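Local coordinates for malonate decarboxylase acyl carrier protein (Pseudomonas fluorescens, PDB 5VIT), which probably carries acetyl and malonyl groups as thioesters on a CoA-derived prosthetic arm, as the acyl carrier subunit of malonate decarboxylase, at residues E2-E7 with S53-L58; R17-C22 with D27-L32; H57-L62 with L87-G92. All blocks are in the same frame, centred on the assembly; numbering follows the deposited sequence.

The three contacts lie in one small alpha/beta domain, a mixed sheet with helices 52-62 and 82-96 on it. Interaction 1 sets strand 2-9 under helix 52-62. Interaction 2 is the hairpin of strands 18-21 and 27-34, along the chain nested inside the loop that interaction 1 closes. Interaction 3 joins the two helices and comes after interaction 2. The centres of interactions 1 and 2 are about 16 Å apart. The centre of interaction 3 lies about 11 Å from that of interaction 1, with which it shares H57 and L58, and about 12 Å from that of interaction 2. Apolar touches F6-F59 and W55-L28 and the salt bridge D27-R88 tie both helices to the sheet.

Interaction 1: residues E2-E7 with S53-L58; sequences ETLSFE and SRWQHL
L4 is the first residue of 2-7 to reach the helix, and it does so through a single methyl. Its CD1 comes within 4.1 Å of CD1 of W55. The leucine branch and the tryptophan side chain cross at about a right angle. The contact is purely apolar. The indole then runs on past the strand, to V44, I75 and V85, and is buried.

L4 and F6, two residues apart, both turn their CB atoms to the helix.

The fold explains this layout. Strand 2-9 is an outermost strand of the mixed sheet within this chain. Helix 52-62 is the crossover of a beta-alpha-beta unit, between the parallel strands 39-46 and 71-78. The short axes of 2-7 and 53-58 come within 9.9 Å of each other and cross at -29°. R54, H57 and L58 of the same helix pack on the MdcA chain.

F6 makes the larger part of the contact. Its CG lies opposite the carbonyl carbon, beside the backbone N, and from there the ring reaches the helix. CZ lies 3.5 Å from CB of W55. CE2 is 4.1 Å from CB of Q56. The amide of Q56 arrives at the ring edge, with OE1 near the ring plane and 3.2 Å from CD2. This puts a partly negative oxygen beside the partly positive C-H rim. Ring and amide planes are 37° apart. A bend at chi2 (61°) brings the amide of Q56 round to this edge. Its NE2 is hydrogen-bonded to E60 OE2, one helical turn on, which helps fix the rotation of the amide. The F6 ring also meets that of F59 edge-to-face.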
loop_
_atom_site.group_PDB
_atom_site.type_symbol
_atom_site.label_atom_id
_atom_site.label_comp_id
_atom_site.label_asym_id
_atom_site.label_seq_id
_atom_site.Cartn_x
_atom_site.Cartn_y
_atom_site.Cartn_z
ATOM N N GLU B 2 33.518 -4.390 -3.722
ATOM C CA GLU B 2 33.909 -4.341 -2.326
ATOM C C GLU B 2 33.235 -5.388 -1.475
ATOM O O GLU B 2 32.287 -6.055 -1.899
ATOM C CB GLU B 2 33.680 -2.942 -1.730
ATOM C CG GLU B 2 32.467 -2.185 -2.200
ATOM C CD GLU B 2 32.576 -0.687 -1.881
ATOM O OE1 GLU B 2 33.438 -0.005 -2.474
ATOM O OE2 GLU B 2 31.806 -0.191 -1.033
ATOM N N THR B 3 33.786 -5.564 -0.281
ATOM C CA THR B 3 33.265 -6.514 0.675
ATOM C C THR B 3 32.847 -5.726 1.899
ATOM O O THR B 3 33.600 -4.885 2.408
ATOM C CB THR B 3 34.296 -7.597 1.040
ATOM O OG1 THR B 3 34.690 -8.283 -0.150
ATOM C CG2 THR B 3 33.707 -8.606 2.009
ATOM N N LEU B 4 31.625 -5.984 2.343
ATOM C CA LEU B 4 30.999 -5.198 3.387
ATOM C C LEU B 4 30.456 -6.145 4.430
ATOM O O LEU B 4 30.055 -7.262 4.112
ATOM C CB LEU B 4 29.876 -4.324 2.812
ATOM C CG LEU B 4 30.211 -3.435 1.620
ATOM C CD1 LEU B 4 28.938 -2.925 0.969
ATOM C CD2 LEU B 4 31.067 -2.266 2.074
ATOM N N SER B 5 30.439 -5.692 5.674
ATOM C CA SER B 5 29.938 -6.501 6.774
ATOM C C SER B 5 28.893 -5.733 7.535
ATOM O O SER B 5 29.040 -4.534 7.752
ATOM C CB SER B 5 31.074 -6.906 7.710
ATOM O OG SER B 5 32.047 -7.633 6.987
ATOM N N PHE B 6 27.834 -6.418 7.936
ATOM C CA PHE B 6 26.767 -5.773 8.681
ATOM C C PHE B 6 26.393 -6.661 9.838
ATOM O O PHE B 6 26.593 -7.869 9.788
ATOM C CB PHE B 6 25.537 -5.512 7.800
ATOM C CG PHE B 6 25.835 -4.692 6.578
ATOM C CD1 PHE B 6 26.366 -5.285 5.447
ATOM C CD2 PHE B 6 25.591 -3.333 6.566
ATOM C CE1 PHE B 6 26.659 -4.538 4.333
ATOM C CE2 PHE B 6 25.868 -2.579 5.448
ATOM C CZ PHE B 6 26.395 -3.188 4.321
ATOM N N GLU B 7 25.842 -6.058 10.881
ATOM C CA GLU B 7 25.398 -6.828 12.023
ATOM C C GLU B 7 24.153 -6.204 12.638
ATOM O O GLU B 7 24.009 -4.982 12.715
ATOM C CB GLU B 7 26.527 -6.953 13.045
ATOM C CG GLU B 7 26.156 -7.778 14.255
ATOM C CD GLU B 7 27.343 -8.038 15.150
ATOM O OE1 GLU B 7 27.150 -8.072 16.386
ATOM O OE2 GLU B 7 28.463 -8.216 14.610
ATOM N N SER B 53 26.140 2.457 2.127
ATOM C CA SER B 53 25.048 3.064 2.891
ATOM C C SER B 53 23.698 2.673 2.290
ATOM O O SER B 53 22.681 2.623 2.987
ATOM C CB SER B 53 25.198 4.579 2.940
ATOM O OG SER B 53 25.204 5.084 1.622
ATOM N N ARG B 54 23.705 2.383 0.994
ATOM C CA ARG B 54 22.551 1.799 0.332
ATOM C C ARG B 54 22.187 0.446 0.985
ATOM O O ARG B 54 21.043 0.233 1.380
ATOM C CB ARG B 54 22.834 1.640 -1.166
ATOM C CG ARG B 54 21.748 0.932 -1.940
ATOM C CD ARG B 54 22.198 0.606 -3.374
ATOM N NE ARG B 54 21.908 1.685 -4.325
ATOM C CZ ARG B 54 22.776 2.619 -4.714
ATOM N NH1 ARG B 54 24.023 2.617 -4.244
ATOM N NH2 ARG B 54 22.394 3.550 -5.587
ATOM N N TRP B 55 23.169 -0.447 1.121
ATOM C CA TRP B 55 22.934 -1.753 1.732
ATOM C C TRP B 55 22.492 -1.597 3.195
ATOM O O TRP B 55 21.635 -2.337 3.682
ATOM C CB TRP B 55 24.190 -2.633 1.636
ATOM C CG TRP B 55 24.436 -3.211 0.254
ATOM C CD1 TRP B 55 25.239 -2.691 -0.721
ATOM C CD2 TRP B 55 23.852 -4.399 -0.307
ATOM N NE1 TRP B 55 25.207 -3.483 -1.843
ATOM C CE2 TRP B 55 24.361 -4.537 -1.616
ATOM C CE3 TRP B 55 22.959 -5.360 0.169
ATOM C CZ2 TRP B 55 24.003 -5.595 -2.450
ATOM C CZ3 TRP B 55 22.609 -6.411 -0.655
ATOM C CH2 TRP B 55 23.128 -6.522 -1.947
ATOM N N GLN B 56 23.066 -0.618 3.885
ATOM C CA GLN B 56 22.684 -0.315 5.263
ATOM C C GLN B 56 21.195 0.049 5.372
ATOM O O GLN B 56 20.453 -0.468 6.232
ATOM C CB GLN B 56 23.554 0.835 5.803
ATOM C CG GLN B 56 23.274 1.193 7.242
ATOM C CD GLN B 56 23.535 0.036 8.184
ATOM O OE1 GLN B 56 24.529 -0.689 8.043
ATOM N NE2 GLN B 56 22.636 -0.153 9.148
ATOM N N HIS B 57 20.758 0.946 4.500
ATOM C CA HIS B 57 19.359 1.350 4.487
ATOM C C HIS B 57 18.428 0.184 4.213
ATOM O O HIS B 57 17.415 0.023 4.888
ATOM C CB HIS B 57 19.132 2.440 3.445
ATOM C CG HIS B 57 19.736 3.754 3.822
ATOM N ND1 HIS B 57 20.500 4.499 2.951
ATOM C CD2 HIS B 57 19.689 4.451 4.982
ATOM C CE1 HIS B 57 20.896 5.603 3.558
ATOM N NE2 HIS B 57 20.417 5.599 4.790
ATOM N N LEU B 58 18.798 -0.626 3.228
ATOM C CA LEU B 58 18.008 -1.779 2.805
ATOM C C LEU B 58 17.722 -2.717 3.990
ATOM O O LEU B 58 16.559 -3.048 4.289
ATOM C CB LEU B 58 18.759 -2.501 1.679
ATOM C CG LEU B 58 18.032 -3.480 0.764
ATOM C CD1 LEU B 58 16.637 -3.013 0.529
ATOM C CD2 LEU B 58 18.749 -3.552 -0.569
#

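Interaction 2: residues R17-C22 with D27-L32; sequences RALVGC and DLEVLL
A18 and L32 pair near the open end of an antiparallel beta hairpin, strand 18-21 with strand 27-34. The turn between the strands holds S25, the predicted attachment site of the prosthetic group, which is unmodified here. A18 and L32 form a hydrogen-bonded pair, each backbone N donating to the other's O. V20 and V30 form the next such pair. V20 N donates to V30 O at 3.0 Å. The return bond, V30 N to V20 O, is 2.7 Å. V20 O also receives a CA-H contact from E29.

The ladder changes beyond V20. C22 N donates to L28 O over 3.0 Å, but it stands 55° out of the carbonyl plane. L28 N is not bonded across the hairpin, because its angle to C22 O is poor. It turns to the side chain of the residue before it, D27 OD2, at 2.7 Å. The donor meets the carboxylate from above its plane. OD2 also takes a salt bridge from R88 NH1 on helix 82-96, so the aspartate ties the turn end of the hairpin to that helix.

E29 is held from two sides. Its OE1 is hydrogen-bonded to H76 ND1 on strand 71-78, where the backbones of D27, E29 and L31 also find partners. Its OE2 accepts from a water at 2.8 Å, and the same water donates to G21 O, again at 2.8 Å. The water thus bridges the non-hydrogen-bonded pair G21 and E29.

A18, V20, V30 and L32 share the face under helix 82-96. L19 and L31 are on the other face, side by side and pointing the same way. CD1 of L19 rests 3.6 Å from CD2 of L31.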
loop_
_atom_site.group_PDB
_atom_site.type_symbol
_atom_site.label_atom_id
_atom_site.label_comp_id
_atom_site.label_asym_id
_atom_site.label_seq_id
_atom_site.Cartn_x
_atom_site.Cartn_y
_atom_site.Cartn_z
ATOM N N ARG B 17 18.655 -24.157 6.500
ATOM C CA ARG B 17 19.592 -23.427 5.647
ATOM C C ARG B 17 18.890 -23.109 4.324
ATOM O O ARG B 17 17.941 -23.800 3.949
ATOM C CB ARG B 17 20.844 -24.245 5.364
ATOM C CG ARG B 17 20.498 -25.327 4.394
ATOM C CD ARG B 17 21.642 -26.129 3.885
ATOM N NE ARG B 17 22.739 -26.278 4.811
ATOM C CZ ARG B 17 23.806 -27.007 4.507
ATOM N NH1 ARG B 17 23.852 -27.627 3.334
ATOM N NH2 ARG B 17 24.804 -27.130 5.367
ATOM N N ALA B 18 19.340 -22.074 3.617
ATOM C CA ALA B 18 18.781 -21.813 2.294
ATOM C C ALA B 18 19.747 -21.110 1.356
ATOM O O ALA B 18 20.584 -20.311 1.764
ATOM C CB ALA B 18 17.473 -20.998 2.408
ATOM N N LEU B 19 19.613 -21.419 0.078
ATOM C CA LEU B 19 20.325 -20.696 -0.953
ATOM C C LEU B 19 19.322 -20.166 -1.973
ATOM O O LEU B 19 18.530 -20.930 -2.522
ATOM C CB LEU B 19 21.352 -21.581 -1.646
ATOM C CG LEU B 19 21.759 -20.913 -2.968
ATOM C CD1 LEU B 19 23.054 -20.114 -2.849
ATOM C CD2 LEU B 19 21.798 -21.911 -4.093
ATOM N N VAL B 20 19.363 -18.868 -2.243
ATOM C CA VAL B 20 18.451 -18.291 -3.221
ATOM C C VAL B 20 19.256 -17.472 -4.217
ATOM O O VAL B 20 20.248 -16.858 -3.852
ATOM C CB VAL B 20 17.365 -17.416 -2.542
ATOM C CG1 VAL B 20 16.621 -16.590 -3.563
ATOM C CG2 VAL B 20 16.382 -18.288 -1.799
ATOM N N GLY B 21 18.859 -17.496 -5.482
ATOM C CA GLY B 21 19.445 -16.597 -6.448
ATOM C C GLY B 21 20.643 -17.135 -7.180
ATOM O O GLY B 21 20.936 -18.327 -7.159
ATOM N N CYS B 22 21.357 -16.222 -7.815
ATOM C CA CYS B 22 22.411 -16.582 -8.735
ATOM C C CYS B 22 23.269 -15.339 -8.991
ATOM O O CYS B 22 22.758 -14.221 -8.952
ATOM C CB CYS B 22 21.785 -17.123 -10.016
ATOM S SG CYS B 22 22.890 -17.398 -11.321
ATOM N N ASP B 27 21.768 -9.464 -10.734
ATOM C CA ASP B 27 21.180 -10.421 -9.795
ATOM C C ASP B 27 22.154 -10.704 -8.649
ATOM O O ASP B 27 23.285 -10.216 -8.659
ATOM C CB ASP B 27 20.800 -11.725 -10.527
ATOM C CG ASP B 27 19.745 -12.532 -9.785
ATOM O OD1 ASP B 27 19.338 -13.600 -10.300
ATOM O OD2 ASP B 27 19.326 -12.111 -8.685
ATOM N N LEU B 28 21.713 -11.493 -7.671
ATOM C CA LEU B 28 22.563 -11.872 -6.543
ATOM C C LEU B 28 22.170 -13.253 -6.043
ATOM O O LEU B 28 21.041 -13.695 -6.265
ATOM C CB LEU B 28 22.441 -10.861 -5.395
ATOM C CG LEU B 28 21.131 -10.904 -4.594
ATOM C CD1 LEU B 28 21.285 -10.147 -3.289
ATOM C CD2 LEU B 28 19.911 -10.333 -5.412
ATOM N N GLU B 29 23.086 -13.931 -5.355
ATOM C CA GLU B 29 22.702 -15.113 -4.588
ATOM C C GLU B 29 22.794 -14.793 -3.107
ATOM O O GLU B 29 23.568 -13.935 -2.705
ATOM C CB GLU B 29 23.583 -16.323 -4.917
ATOM C CG GLU B 29 25.012 -16.212 -4.373
ATOM C CD GLU B 29 25.889 -17.411 -4.747
ATOM O OE1 GLU B 29 27.092 -17.405 -4.388
ATOM O OE2 GLU B 29 25.379 -18.359 -5.395
ATOM N N VAL B 30 22.001 -15.480 -2.295
ATOM C CA VAL B 30 22.035 -15.270 -0.864
ATOM C C VAL B 30 22.107 -16.629 -0.165
ATOM O O VAL B 30 21.269 -17.504 -0.399
ATOM C CB VAL B 30 20.798 -14.459 -0.369
ATOM C CG1 VAL B 30 20.837 -14.297 1.129
ATOM C CG2 VAL B 30 20.758 -13.076 -1.028
ATOM N N LEU B 31 23.132 -16.809 0.663
ATOM C CA LEU B 31 23.262 -18.007 1.491
ATOM C C LEU B 31 22.751 -17.667 2.880
ATOM O O LEU B 31 23.134 -16.642 3.441
ATOM C CB LEU B 31 24.717 -18.479 1.580
ATOM C CG LEU B 31 25.533 -19.090 0.432
ATOM C CD1 LEU B 31 25.143 -20.533 0.215
ATOM C CD2 LEU B 31 25.454 -18.286 -0.860
ATOM N N LEU B 32 21.886 -18.499 3.439
ATOM C CA LEU B 32 21.381 -18.249 4.783
ATOM C C LEU B 32 21.541 -19.496 5.642
ATOM O O LEU B 32 21.003 -20.548 5.305
ATOM C CB LEU B 32 19.908 -17.805 4.750
ATOM C CG LEU B 32 19.545 -16.635 3.833
ATOM C CD1 LEU B 32 19.096 -17.118 2.433
ATOM C CD2 LEU B 32 18.485 -15.780 4.489
HETATM O O HOH W 1 23.458 -19.427 -7.073
#

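Interaction 3: residues H57-L62 with L87-G92; sequences HLFERL and LRLEQG
E90 OE2 is salt-bridged to R86 NE, one turn back on the same helix, while lying 4.1 Å from CD1 of L62. The bridge holds the carboxylate beside the leucine. The aliphatic part of E90 does its share too: CG is 4.0 Å from the same CD1. E90 OE1 has a long, weak ion pair with R521 of the MdcA chain.

The other branch of L62 works inward. Its CD2 sits 4.0 Å from both CB and CD1 of L89. With CG anti to the backbone N (chi1 -165°), the branch point faces helix 82-96, and the two methyls part there, one to each residue. L89 CD1 also reaches the F59 ring. It meets CE2 at 3.5 Å, at the ring edge and near its plane, and the two side chains cross at about a right angle. Behind them F59 lies on I42 and V44, and L89 on V30, all from the sheet.

The short helix axes come no nearer than 11.8 Å and cross at -46°, so side chains alone bridge them. The arrangement is that of a two-layer alpha/beta sandwich, with two helices side by side on one face of the sheet.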
loop_
_atom_site.group_PDB
_atom_site.type_symbol
_atom_site.label_atom_id
_atom_site.label_comp_id
_atom_site.label_asym_id
_atom_site.label_seq_id
_atom_site.Cartn_x
_atom_site.Cartn_y
_atom_site.Cartn_z
ATOM N N HIS B 57 20.758 0.946 4.500
ATOM C CA HIS B 57 19.359 1.350 4.487
ATOM C C HIS B 57 18.428 0.184 4.213
ATOM O O HIS B 57 17.415 0.023 4.888
ATOM C CB HIS B 57 19.132 2.440 3.445
ATOM C CG HIS B 57 19.736 3.754 3.822
ATOM N ND1 HIS B 57 20.500 4.499 2.951
ATOM C CD2 HIS B 57 19.689 4.451 4.982
ATOM C CE1 HIS B 57 20.896 5.603 3.558
ATOM N NE2 HIS B 57 20.417 5.599 4.790
ATOM N N LEU B 58 18.798 -0.626 3.228
ATOM C CA LEU B 58 18.008 -1.779 2.805
ATOM C C LEU B 58 17.722 -2.717 3.990
ATOM O O LEU B 58 16.559 -3.048 4.289
ATOM C CB LEU B 58 18.759 -2.501 1.679
ATOM C CG LEU B 58 18.032 -3.480 0.764
ATOM C CD1 LEU B 58 16.637 -3.013 0.529
ATOM C CD2 LEU B 58 18.749 -3.552 -0.569
ATOM N N PHE B 59 18.790 -3.107 4.686
ATOM C CA PHE B 59 18.681 -3.977 5.860
ATOM C C PHE B 59 17.939 -3.310 7.019
ATOM O O PHE B 59 17.194 -3.958 7.757
ATOM C CB PHE B 59 20.075 -4.397 6.332
ATOM C CG PHE B 59 20.824 -5.248 5.345
ATOM C CD1 PHE B 59 22.172 -5.037 5.113
ATOM C CD2 PHE B 59 20.191 -6.273 4.673
ATOM C CE1 PHE B 59 22.867 -5.825 4.222
ATOM C CE2 PHE B 59 20.889 -7.063 3.774
ATOM C CZ PHE B 59 22.223 -6.837 3.549
ATOM N N GLU B 60 18.173 -2.016 7.200
ATOM C CA GLU B 60 17.504 -1.284 8.259
ATOM C C GLU B 60 15.993 -1.401 8.114
ATOM O O GLU B 60 15.298 -1.651 9.085
ATOM C CB GLU B 60 17.916 0.180 8.245
ATOM C CG GLU B 60 19.215 0.448 8.954
ATOM C CD GLU B 60 19.695 1.871 8.745
ATOM O OE1 GLU B 60 18.985 2.656 8.066
ATOM O OE2 GLU B 60 20.789 2.196 9.250
ATOM N N ARG B 61 15.503 -1.237 6.886
ATOM C CA ARG B 61 14.074 -1.290 6.599
ATOM C C ARG B 61 13.536 -2.680 6.707
ATOM O O ARG B 61 12.429 -2.905 7.205
ATOM C CB ARG B 61 13.798 -0.762 5.209
ATOM C CG ARG B 61 14.137 0.680 5.095
ATOM C CD ARG B 61 13.427 1.243 3.945
ATOM N NE ARG B 61 13.637 2.674 3.869
ATOM C CZ ARG B 61 12.989 3.446 3.014
ATOM N NH1 ARG B 61 12.096 2.888 2.205
ATOM N NH2 ARG B 61 13.231 4.754 2.978
ATOM N N LEU B 62 14.322 -3.621 6.215
ATOM C CA LEU B 62 13.949 -5.013 6.280
ATOM C C LEU B 62 13.737 -5.461 7.744
ATOM O O LEU B 62 12.793 -6.188 8.051
ATOM C CB LEU B 62 15.024 -5.841 5.582
ATOM C CG LEU B 62 14.713 -7.278 5.215
ATOM C CD1 LEU B 62 13.518 -7.351 4.267
ATOM C CD2 LEU B 62 15.969 -7.906 4.616
ATOM N N LEU B 87 13.600 -8.468 -2.557
ATOM C CA LEU B 87 12.753 -9.610 -2.896
ATOM C C LEU B 87 13.443 -10.957 -2.627
ATOM O O LEU B 87 12.844 -11.869 -2.062
ATOM C CB LEU B 87 12.325 -9.520 -4.359
ATOM C CG LEU B 87 11.150 -10.396 -4.782
ATOM C CD1 LEU B 87 9.916 -10.101 -3.918
ATOM C CD2 LEU B 87 10.847 -10.174 -6.258
ATOM N N ARG B 88 14.704 -11.071 -3.028
ATOM C CA ARG B 88 15.476 -12.286 -2.778
ATOM C C ARG B 88 15.757 -12.573 -1.315
ATOM O O ARG B 88 15.727 -13.727 -0.890
ATOM C CB ARG B 88 16.795 -12.219 -3.517
ATOM C CG ARG B 88 16.582 -12.550 -4.946
ATOM C CD ARG B 88 17.831 -13.070 -5.525
ATOM N NE ARG B 88 17.574 -14.179 -6.419
ATOM C CZ ARG B 88 17.043 -14.067 -7.624
ATOM N NH1 ARG B 88 16.673 -12.873 -8.073
ATOM N NH2 ARG B 88 16.880 -15.157 -8.375
ATOM N N LEU B 89 16.045 -11.518 -0.559
ATOM C CA LEU B 89 16.280 -11.653 0.864
ATOM C C LEU B 89 15.016 -12.172 1.526
ATOM O O LEU B 89 15.083 -13.011 2.426
ATOM C CB LEU B 89 16.721 -10.322 1.469
ATOM C CG LEU B 89 18.222 -10.064 1.384
ATOM C CD1 LEU B 89 18.543 -8.602 1.600
ATOM C CD2 LEU B 89 18.896 -10.918 2.437
ATOM N N GLU B 90 13.861 -11.687 1.065
ATOM C CA GLU B 90 12.588 -12.136 1.621
ATOM C C GLU B 90 12.328 -13.589 1.210
ATOM O O GLU B 90 11.856 -14.385 2.031
ATOM C CB GLU B 90 11.443 -11.197 1.199
ATOM C CG GLU B 90 11.447 -9.855 1.973
ATOM C CD GLU B 90 10.616 -8.736 1.320
ATOM O OE1 GLU B 90 10.516 -8.700 0.069
ATOM O OE2 GLU B 90 10.092 -7.866 2.058
ATOM N N GLN B 91 12.671 -13.946 -0.032
ATOM C CA GLN B 91 12.608 -15.345 -0.481
ATOM C C GLN B 91 13.478 -16.282 0.379
ATOM O O GLN B 91 13.073 -17.398 0.730
ATOM C CB GLN B 91 13.056 -15.471 -1.937
ATOM C CG GLN B 91 12.188 -14.746 -2.959
ATOM C CD GLN B 91 12.728 -14.880 -4.390
ATOM O OE1 GLN B 91 13.869 -15.326 -4.610
ATOM N NE2 GLN B 91 11.909 -14.478 -5.367
ATOM N N GLY B 92 14.689 -15.825 0.685
ATOM C CA GLY B 92 15.600 -16.570 1.534
ATOM C C GLY B 92 15.054 -16.785 2.938
ATOM O O GLY B 92 15.042 -17.911 3.430
#